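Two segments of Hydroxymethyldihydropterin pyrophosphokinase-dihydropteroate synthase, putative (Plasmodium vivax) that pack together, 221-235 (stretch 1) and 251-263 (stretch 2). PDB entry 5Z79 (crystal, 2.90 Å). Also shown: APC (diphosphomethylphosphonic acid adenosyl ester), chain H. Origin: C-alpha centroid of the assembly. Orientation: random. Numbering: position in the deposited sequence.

Stretch 1 221-235: KSISLKGEDIYKIIT
Stretch 2, residues 251-263: IIQNLGDKIEFLC

How does the start of stretch 2 meet the helix of stretch 1? Ile252 (chi1 m, chi2 t) lies buried against the helix that begins at Gly227: its CG2 sits 3.9 Å from Ile230 CG2, its CG1 4.0 Å from Ile234 CD1. Ile230 is m,m and Ile234 m,t, one turn apart on the same helical face. Gln253 points away, but its O lies 3.5 Å from Gly227 CA, an approach with little room for a side chain.

What do Leu255 and Gly256 add? Leu255 (t,p) extends the apolar patch, CB 4.1 Å from Ile230 CG2. In this 3-10 turn Gly256 (phi/psi -60/-38) brings CA 3.4 Å from Leu225 O in a CA-H...O contact; a CB there would clash with that oxygen.

How does the chain continue past the turn? It runs antiparallel to 221-225, extended from Ser222 on, with Gly256 CA 5.0 Å from Leu225 CA and Phe261 CA 5.1 Å from Lys221 CA. Ile259 (m,t; -141/100) sets CG2 4.4 Å from both Ile223 CG2 and Leu225 CD1.

What fixes the far end? Ile223 N donates to Glu260 O (3.3 Å, 159°), the sole hydrogen bond between the stretches, while Glu260 N gives one to APC O3' at 2.8 Å. Phe261 (chi1 p) lays one ring face against APC C1'. Ile223 (m,t) reaches Leu262 CB with CD1 at 3.5 Å.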

# COMPACT_ATOMS: atom_id res chain seq x y z
N LYS A 221 -29.84 25.02 -42.72
CA LYS A 221 -30.89 24.88 -41.71
C LYS A 221 -31.91 23.83 -42.05
O LYS A 221 -32.47 23.21 -41.14
CB LYS A 221 -31.66 26.20 -41.49
CG LYS A 221 -30.95 27.26 -40.66
CD LYS A 221 -31.49 28.65 -40.96
CE LYS A 221 -30.96 29.12 -42.33
NZ LYS A 221 -31.78 30.19 -42.99
N SER A 222 -32.18 23.65 -43.34
CA SER A 222 -33.22 22.73 -43.75
C SER A 222 -32.85 22.06 -45.05
O SER A 222 -33.18 22.55 -46.11
CB SER A 222 -34.54 23.44 -43.89
OG SER A 222 -35.58 22.51 -44.12
N ILE A 223 -32.15 20.93 -44.95
CA ILE A 223 -31.69 20.14 -46.09
C ILE A 223 -32.73 19.10 -46.46
O ILE A 223 -33.25 18.44 -45.57
CB ILE A 223 -30.41 19.40 -45.69
CG1 ILE A 223 -29.32 20.41 -45.42
CG2 ILE A 223 -29.95 18.44 -46.77
CD1 ILE A 223 -27.98 19.77 -45.19
N SER A 224 -33.01 18.92 -47.75
CA SER A 224 -34.00 17.92 -48.16
C SER A 224 -33.57 17.06 -49.35
O SER A 224 -33.76 17.43 -50.50
CB SER A 224 -35.32 18.59 -48.42
OG SER A 224 -36.27 17.64 -48.83
N LEU A 225 -33.05 15.88 -49.04
CA LEU A 225 -32.45 14.98 -50.00
C LEU A 225 -33.31 13.76 -50.31
O LEU A 225 -33.53 12.94 -49.45
CB LEU A 225 -31.15 14.46 -49.41
CG LEU A 225 -30.06 15.51 -49.24
CD1 LEU A 225 -29.15 15.06 -48.10
CD2 LEU A 225 -29.29 15.74 -50.56
N LYS A 226 -33.74 13.61 -51.56
CA LYS A 226 -34.56 12.47 -51.96
C LYS A 226 -33.65 11.31 -52.26
O LYS A 226 -32.44 11.48 -52.31
CB LYS A 226 -35.39 12.80 -53.20
CG LYS A 226 -36.10 14.14 -53.13
CD LYS A 226 -35.38 15.25 -53.94
CE LYS A 226 -36.18 16.57 -53.94
NZ LYS A 226 -36.49 17.01 -52.53
N GLY A 227 -34.22 10.14 -52.48
CA GLY A 227 -33.43 8.95 -52.80
C GLY A 227 -32.48 9.13 -53.96
O GLY A 227 -31.36 8.65 -53.91
N GLU A 228 -32.92 9.84 -55.00
CA GLU A 228 -32.11 10.17 -56.16
C GLU A 228 -30.86 10.92 -55.74
O GLU A 228 -29.75 10.56 -56.12
CB GLU A 228 -32.91 11.03 -57.13
CG GLU A 228 -33.92 10.27 -57.99
CD GLU A 228 -35.06 9.59 -57.21
OE1 GLU A 228 -35.17 9.83 -55.97
OE2 GLU A 228 -35.85 8.81 -57.83
N ASP A 229 -31.05 11.95 -54.92
CA ASP A 229 -29.94 12.74 -54.38
C ASP A 229 -28.95 11.89 -53.58
O ASP A 229 -27.74 12.06 -53.68
CB ASP A 229 -30.50 13.87 -53.50
CG ASP A 229 -31.28 14.93 -54.30
OD1 ASP A 229 -30.88 15.24 -55.48
OD2 ASP A 229 -32.29 15.47 -53.74
N ILE A 230 -29.48 10.96 -52.79
CA ILE A 230 -28.68 10.12 -51.94
C ILE A 230 -27.84 9.18 -52.77
O ILE A 230 -26.67 8.98 -52.49
CB ILE A 230 -29.58 9.25 -51.06
CG1 ILE A 230 -30.41 10.10 -50.08
CG2 ILE A 230 -28.75 8.23 -50.32
CD1 ILE A 230 -29.60 10.87 -49.05
N TYR A 231 -28.49 8.58 -53.76
CA TYR A 231 -27.86 7.65 -54.71
C TYR A 231 -26.73 8.33 -55.43
O TYR A 231 -25.62 7.81 -55.47
CB TYR A 231 -28.89 7.14 -55.71
CG TYR A 231 -28.44 6.08 -56.69
CD1 TYR A 231 -27.83 6.43 -57.88
CD2 TYR A 231 -28.68 4.71 -56.47
CE1 TYR A 231 -27.44 5.48 -58.81
CE2 TYR A 231 -28.30 3.75 -57.41
CZ TYR A 231 -27.68 4.16 -58.58
OH TYR A 231 -27.27 3.28 -59.53
N LYS A 232 -26.97 9.50 -55.99
CA LYS A 232 -25.88 10.21 -56.60
C LYS A 232 -24.73 10.39 -55.64
O LYS A 232 -23.60 10.24 -55.99
CB LYS A 232 -26.32 11.57 -57.12
CG LYS A 232 -26.63 11.56 -58.59
CD LYS A 232 -27.36 12.81 -59.01
CE LYS A 232 -28.85 12.54 -59.13
NZ LYS A 232 -29.60 13.78 -59.49
N ILE A 233 -24.99 10.68 -54.40
CA ILE A 233 -23.89 10.95 -53.51
C ILE A 233 -23.12 9.68 -53.05
O ILE A 233 -21.91 9.73 -52.92
CB ILE A 233 -24.40 11.69 -52.29
CG1 ILE A 233 -24.94 13.03 -52.73
CG2 ILE A 233 -23.30 11.87 -51.26
CD1 ILE A 233 -25.86 13.66 -51.72
N ILE A 234 -23.82 8.58 -52.79
CA ILE A 234 -23.18 7.36 -52.34
C ILE A 234 -22.43 6.69 -53.45
O ILE A 234 -21.38 6.15 -53.20
CB ILE A 234 -24.20 6.35 -51.81
CG1 ILE A 234 -24.54 6.68 -50.37
CG2 ILE A 234 -23.66 4.93 -51.82
CD1 ILE A 234 -25.94 6.26 -50.05
N THR A 235 -23.00 6.72 -54.65
CA THR A 235 -22.42 5.96 -55.77
C THR A 235 -21.24 6.65 -56.39
O THR A 235 -20.56 6.08 -57.19
CB THR A 235 -23.42 5.73 -56.90
OG1 THR A 235 -23.77 7.00 -57.47
CG2 THR A 235 -24.65 5.00 -56.38
N ILE A 251 -32.83 1.10 -47.91
CA ILE A 251 -32.08 2.09 -47.15
C ILE A 251 -31.84 3.31 -48.04
O ILE A 251 -32.42 4.34 -47.82
CB ILE A 251 -30.74 1.50 -46.67
CG1 ILE A 251 -30.98 0.38 -45.69
CG2 ILE A 251 -29.85 2.55 -46.04
CD1 ILE A 251 -29.71 -0.30 -45.24
N ILE A 252 -31.01 3.20 -49.05
CA ILE A 252 -30.56 4.34 -49.82
C ILE A 252 -31.67 5.33 -50.17
O ILE A 252 -31.50 6.53 -50.13
CB ILE A 252 -29.89 3.83 -51.10
CG1 ILE A 252 -28.52 3.27 -50.75
CG2 ILE A 252 -29.76 4.94 -52.14
CD1 ILE A 252 -27.69 2.85 -51.93
N GLN A 253 -32.81 4.79 -50.53
CA GLN A 253 -33.98 5.57 -50.87
C GLN A 253 -34.51 6.49 -49.80
O GLN A 253 -35.04 7.54 -50.08
CB GLN A 253 -35.05 4.57 -51.16
CG GLN A 253 -36.36 5.14 -51.55
CD GLN A 253 -37.17 4.08 -52.24
OE1 GLN A 253 -36.97 2.87 -52.01
NE2 GLN A 253 -38.08 4.50 -53.11
N ASN A 254 -34.39 6.08 -48.55
CA ASN A 254 -34.99 6.80 -47.45
C ASN A 254 -34.00 7.50 -46.56
O ASN A 254 -34.37 8.10 -45.55
CB ASN A 254 -35.80 5.81 -46.63
CG ASN A 254 -36.95 5.22 -47.41
OD1 ASN A 254 -37.95 5.89 -47.63
ND2 ASN A 254 -36.81 3.96 -47.83
N LEU A 255 -32.73 7.45 -46.92
CA LEU A 255 -31.71 7.93 -46.02
C LEU A 255 -31.86 9.40 -45.70
O LEU A 255 -31.33 9.87 -44.69
CB LEU A 255 -30.32 7.66 -46.59
CG LEU A 255 -29.25 7.46 -45.53
CD1 LEU A 255 -29.59 6.26 -44.67
CD2 LEU A 255 -27.91 7.26 -46.20
N GLY A 256 -32.57 10.13 -46.58
CA GLY A 256 -32.82 11.57 -46.43
C GLY A 256 -33.57 11.92 -45.16
O GLY A 256 -33.28 12.93 -44.48
N ASP A 257 -34.52 11.05 -44.81
CA ASP A 257 -35.31 11.23 -43.59
C ASP A 257 -34.41 11.44 -42.39
O ASP A 257 -34.77 12.20 -41.50
CB ASP A 257 -36.25 10.04 -43.38
CG ASP A 257 -37.23 9.86 -44.55
OD1 ASP A 257 -37.08 10.54 -45.61
OD2 ASP A 257 -38.15 9.02 -44.41
N LYS A 258 -33.23 10.83 -42.42
CA LYS A 258 -32.26 10.94 -41.33
C LYS A 258 -31.33 12.19 -41.37
O LYS A 258 -30.35 12.27 -40.60
CB LYS A 258 -31.37 9.68 -41.29
CG LYS A 258 -32.09 8.34 -41.35
CD LYS A 258 -32.82 8.01 -40.07
CE LYS A 258 -33.39 6.61 -40.14
NZ LYS A 258 -34.75 6.58 -40.76
N ILE A 259 -31.64 13.17 -42.24
CA ILE A 259 -30.75 14.34 -42.40
C ILE A 259 -31.58 15.58 -42.56
O ILE A 259 -32.04 15.89 -43.66
CB ILE A 259 -29.75 14.19 -43.57
CG1 ILE A 259 -28.82 13.02 -43.31
CG2 ILE A 259 -28.87 15.42 -43.72
CD1 ILE A 259 -27.79 12.83 -44.38
N GLU A 260 -31.71 16.31 -41.46
CA GLU A 260 -32.52 17.50 -41.39
C GLU A 260 -31.74 18.77 -41.45
O GLU A 260 -32.27 19.77 -41.90
CB GLU A 260 -33.35 17.48 -40.13
CG GLU A 260 -34.42 16.43 -40.19
CD GLU A 260 -35.53 16.72 -39.22
OE1 GLU A 260 -35.32 16.40 -38.01
OE2 GLU A 260 -36.57 17.29 -39.64
N PHE A 261 -30.50 18.78 -41.00
CA PHE A 261 -29.69 19.98 -41.17
C PHE A 261 -28.22 19.64 -41.18
O PHE A 261 -27.85 18.48 -41.02
CB PHE A 261 -30.03 21.04 -40.12
CG PHE A 261 -29.69 20.65 -38.74
CD1 PHE A 261 -30.59 19.94 -37.97
CD2 PHE A 261 -28.46 20.98 -38.20
CE1 PHE A 261 -30.26 19.55 -36.69
CE2 PHE A 261 -28.12 20.61 -36.91
CZ PHE A 261 -29.03 19.90 -36.15
N LEU A 262 -27.39 20.63 -41.43
CA LEU A 262 -25.96 20.41 -41.42
C LEU A 262 -25.29 21.62 -40.80
O LEU A 262 -25.67 22.76 -41.06
CB LEU A 262 -25.41 20.09 -42.81
CG LEU A 262 -23.89 20.16 -43.00
CD1 LEU A 262 -23.18 18.94 -42.51
CD2 LEU A 262 -23.57 20.38 -44.46
N CYS A 263 -24.26 21.32 -40.01
CA CYS A 263 -23.81 22.15 -38.90
C CYS A 263 -22.39 21.77 -38.53
O CYS A 263 -22.16 20.84 -37.79
CB CYS A 263 -24.75 21.93 -37.71
SG CYS A 263 -24.74 23.25 -36.48
PG APC H . -25.87 13.81 -31.14
O1G APC H . -25.15 12.61 -30.55
O2G APC H . -25.64 13.97 -32.62
O3G APC H . -25.63 15.08 -30.36
PB APC H . -28.41 12.45 -31.70
O1B APC H . -29.57 12.12 -30.80
O2B APC H . -27.56 11.28 -32.11
O3B APC H . -27.45 13.51 -30.99
PA APC H . -28.69 12.43 -34.75
O1A APC H . -29.29 11.06 -34.66
O2A APC H . -27.21 12.48 -35.05
C3A APC H . -29.01 13.32 -33.19
O5' APC H . -29.46 13.23 -35.89
C5' APC H . -30.33 14.37 -35.69
C4' APC H . -30.00 15.44 -36.69
O4' APC H . -28.60 15.79 -36.54
C3' APC H . -30.19 15.08 -38.17
O3' APC H . -31.09 15.98 -38.78
C2' APC H . -28.78 15.17 -38.79
O2' APC H . -28.74 15.78 -40.05
C1' APC H . -28.04 16.06 -37.80
N9 APC H . -26.61 15.79 -37.74
C8 APC H . -25.97 14.61 -37.45
N7 APC H . -24.66 14.70 -37.45
C5 APC H . -24.41 16.03 -37.75
C6 APC H . -23.22 16.77 -37.89
N6 APC H . -22.00 16.26 -37.74
N1 APC H . -23.34 18.09 -38.18
C2 APC H . -24.57 18.60 -38.32
N3 APC H . -25.75 18.01 -38.21
C4 APC H . -25.61 16.71 -37.92